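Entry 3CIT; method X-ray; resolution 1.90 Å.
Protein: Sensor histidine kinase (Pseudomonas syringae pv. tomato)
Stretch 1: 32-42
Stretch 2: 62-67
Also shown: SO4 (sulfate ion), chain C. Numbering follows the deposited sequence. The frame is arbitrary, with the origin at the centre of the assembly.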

# COMPACT_ATOMS: atom_id res chain seq x y z
N MSE A 32 -0.93 -17.01 18.78
CA MSE A 32 -0.85 -15.78 17.95
C MSE A 32 -1.83 -15.82 16.78
O MSE A 32 -2.53 -14.85 16.50
CB MSE A 32 0.54 -15.59 17.34
CG MSE A 32 1.64 -15.44 18.34
SE MSE A 32 3.20 -14.77 17.39
CE MSE A 32 3.50 -16.09 16.07
N ARG A 33 -1.88 -16.97 16.11
CA ARG A 33 -2.71 -17.12 14.92
C ARG A 33 -4.20 -17.00 15.25
O ARG A 33 -4.91 -16.26 14.61
CB ARG A 33 -2.44 -18.46 14.26
CG ARG A 33 -1.03 -18.62 13.73
CD ARG A 33 -0.85 -20.02 13.21
NE ARG A 33 0.36 -20.12 12.42
CZ ARG A 33 1.43 -20.82 12.76
NH1 ARG A 33 1.44 -21.54 13.88
NH2 ARG A 33 2.51 -20.80 11.98
N LYS A 34 -4.64 -17.72 16.27
CA LYS A 34 -6.04 -17.64 16.71
C LYS A 34 -6.42 -16.26 17.19
O LYS A 34 -7.52 -15.81 16.93
CB LYS A 34 -6.31 -18.61 17.85
CG LYS A 34 -6.41 -20.03 17.43
CD LYS A 34 -6.54 -20.91 18.67
CE LYS A 34 -6.68 -22.37 18.31
NZ LYS A 34 -6.33 -23.22 19.48
N CYS A 35 -5.52 -15.58 17.87
CA CYS A 35 -5.81 -14.25 18.42
C CYS A 35 -6.04 -13.25 17.29
O CYS A 35 -7.04 -12.52 17.29
CB CYS A 35 -4.65 -13.79 19.30
SG CYS A 35 -4.75 -12.09 19.93
N VAL A 36 -5.13 -13.22 16.34
CA VAL A 36 -5.24 -12.28 15.24
C VAL A 36 -6.45 -12.61 14.39
O VAL A 36 -7.20 -11.71 14.02
CB VAL A 36 -3.94 -12.22 14.39
CG1 VAL A 36 -4.15 -11.45 13.11
CG2 VAL A 36 -2.81 -11.62 15.20
N LEU A 37 -6.68 -13.88 14.08
CA LEU A 37 -7.84 -14.19 13.25
C LEU A 37 -9.16 -13.80 13.94
O LEU A 37 -10.00 -13.12 13.33
CB LEU A 37 -7.82 -15.68 12.87
CG LEU A 37 -8.91 -16.15 11.95
CD1 LEU A 37 -8.88 -15.44 10.62
CD2 LEU A 37 -8.72 -17.67 11.82
N GLN A 38 -9.32 -14.18 15.20
CA GLN A 38 -10.53 -13.87 15.93
C GLN A 38 -10.76 -12.37 16.03
O GLN A 38 -11.89 -11.87 15.79
CB GLN A 38 -10.48 -14.48 17.34
CG GLN A 38 -10.58 -16.00 17.30
CD GLN A 38 -10.56 -16.65 18.68
OE1 GLN A 38 -10.17 -16.03 19.68
NE2 GLN A 38 -10.93 -17.91 18.72
N ARG A 39 -9.72 -11.63 16.39
CA ARG A 39 -9.85 -10.17 16.52
C ARG A 39 -10.13 -9.47 15.19
O ARG A 39 -10.91 -8.52 15.15
CB ARG A 39 -8.61 -9.59 17.17
CG ARG A 39 -8.56 -9.97 18.63
CD ARG A 39 -7.56 -9.19 19.38
NE ARG A 39 -7.50 -9.62 20.76
CZ ARG A 39 -6.73 -9.04 21.67
NH1 ARG A 39 -5.98 -7.99 21.34
NH2 ARG A 39 -6.75 -9.49 22.91
N ALA A 40 -9.48 -9.94 14.12
CA ALA A 40 -9.68 -9.39 12.80
C ALA A 40 -11.12 -9.63 12.34
O ALA A 40 -11.79 -8.71 11.90
CB ALA A 40 -8.64 -9.99 11.77
N CYS A 41 -11.61 -10.86 12.47
CA CYS A 41 -13.01 -11.15 12.13
C CYS A 41 -13.99 -10.27 12.92
O CYS A 41 -14.90 -9.69 12.32
CB CYS A 41 -13.33 -12.64 12.32
SG CYS A 41 -12.52 -13.69 11.10
N ALA A 42 -13.80 -10.14 14.22
CA ALA A 42 -14.68 -9.35 15.06
C ALA A 42 -14.66 -7.88 14.67
O ALA A 42 -15.71 -7.21 14.65
CB ALA A 42 -14.32 -9.51 16.58
N THR A 62 -3.67 -24.72 6.23
CA THR A 62 -4.62 -23.88 6.95
C THR A 62 -4.23 -23.95 8.42
O THR A 62 -4.31 -25.01 9.04
CB THR A 62 -6.05 -24.40 6.72
OG1 THR A 62 -6.36 -24.30 5.33
CG2 THR A 62 -7.07 -23.62 7.55
N THR A 63 -3.75 -22.85 8.98
CA THR A 63 -3.16 -22.87 10.30
C THR A 63 -4.04 -22.34 11.42
O THR A 63 -3.68 -22.43 12.60
CB THR A 63 -1.81 -22.12 10.32
OG1 THR A 63 -2.03 -20.76 9.99
CG2 THR A 63 -0.78 -22.77 9.36
N ALA A 64 -5.18 -21.75 11.06
CA ALA A 64 -6.17 -21.25 12.02
C ALA A 64 -7.49 -21.09 11.28
O ALA A 64 -7.50 -20.88 10.07
CB ALA A 64 -5.75 -19.93 12.62
N ARG A 65 -8.60 -21.26 12.00
CA ARG A 65 -9.94 -21.13 11.42
C ARG A 65 -10.83 -20.44 12.42
O ARG A 65 -10.66 -20.58 13.63
CB ARG A 65 -10.55 -22.50 11.14
CG ARG A 65 -9.96 -23.27 10.00
CD ARG A 65 -10.54 -24.67 10.03
NE ARG A 65 -9.97 -25.53 9.00
CZ ARG A 65 -8.89 -26.29 9.14
NH1 ARG A 65 -8.19 -26.31 10.27
NH2 ARG A 65 -8.49 -27.05 8.11
N HIS A 66 -11.82 -19.75 11.90
CA HIS A 66 -12.83 -19.11 12.69
C HIS A 66 -14.14 -19.25 11.95
O HIS A 66 -14.20 -19.00 10.75
CB HIS A 66 -12.50 -17.63 12.88
CG HIS A 66 -13.57 -16.89 13.60
ND1 HIS A 66 -13.78 -17.02 14.96
CD2 HIS A 66 -14.54 -16.07 13.15
CE1 HIS A 66 -14.81 -16.28 15.31
NE2 HIS A 66 -15.31 -15.71 14.23
N GLY A 67 -15.19 -19.71 12.63
CA GLY A 67 -16.47 -19.93 11.97
C GLY A 67 -16.60 -21.34 11.42
O GLY A 67 -15.71 -22.17 11.60
S SO4 C . -10.11 -11.38 23.16
O1 SO4 C . -8.88 -11.52 23.93
O2 SO4 C . -9.86 -10.75 21.87
O3 SO4 C . -10.68 -12.71 22.93
O4 SO4 C . -11.06 -10.56 23.92
O HOH W 1 -12.12 -18.64 16.48

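A helix can pack on a strand without a single direct hydrogen bond between them, and this pair from a sensor histidine kinase shows how. Residues 32-42 are helical throughout, each turn closed by regular i to i+4 backbone bonds such as Leu37 N to Arg33 O (3.0 Å) and Cys41 N to Leu37 O (2.9 Å). Residues 62-66 belong to a strand, and Gly67 follows at backbone angles that favour glycine, since a CB there would be jammed against the preceding carbonyl oxygen. The two axes approach to 7.9 Å, with their N-to-C directions 40° apart. The backbones come near each other at Lys34 and Ala64, whose CA atoms are 5.9 Å apart, and at Gln38 and His66, where the CA-CA distance is 6.6 Å.

No hydrogen bond crosses the gap directly, and most of the contact is made by side chains, with strand backbone touched at Arg65. Arg33, Leu37 and Cys41, spaced four residues apart, point their CA-to-CB bonds toward the strand and form a stripe along one side of the helix. Buried Leu37 is its centre. In the t, p rotamer, Leu37 CD2 lies 3.8 Å from Ala64 CB, 3.5 Å from Arg65 C and 3.9 Å from His66 CB, so one methyl group touches three successive strand residues. The small side chain of Ala64 suits the close approach: Ala64 CB also lies 4.0 Å from Arg33 CB and 4.4 Å from Lys34 N. Arg65, by contrast, directs its CA-to-CB bond away from the helix and meets Leu37 through its backbone.

At one end, the long side chain of Arg33 reaches Thr63, whose CG2 lies over one face of the guanidinium. Arg33 NE and Thr63 OG1 are 3.5 Å apart, but the angle is too poor for a hydrogen bond; both atoms find partners elsewhere in the structure. The contact is therefore one of packing.

At the other end, His66 gives up more surface to the opposing stretch than any other residue, 81 Å² of it. Its ring is met obliquely by Cys41, with Cys41 CB 3.7 Å from His66 CD2 and Cys41 SG 4.5 Å from the centroid of the His66 ring. Gln38 CG approaches His66 ND1 to 4.1 Å, and a water completes the link, its O accepting a hydrogen bond from Gln38 NE2 (2.6 Å) and hydrogen-bonding to His66 ND1 (2.8 Å). In all, 388 Å² is buried: apolar packing fills the middle, while longer polar side chains extend the contact toward solvent.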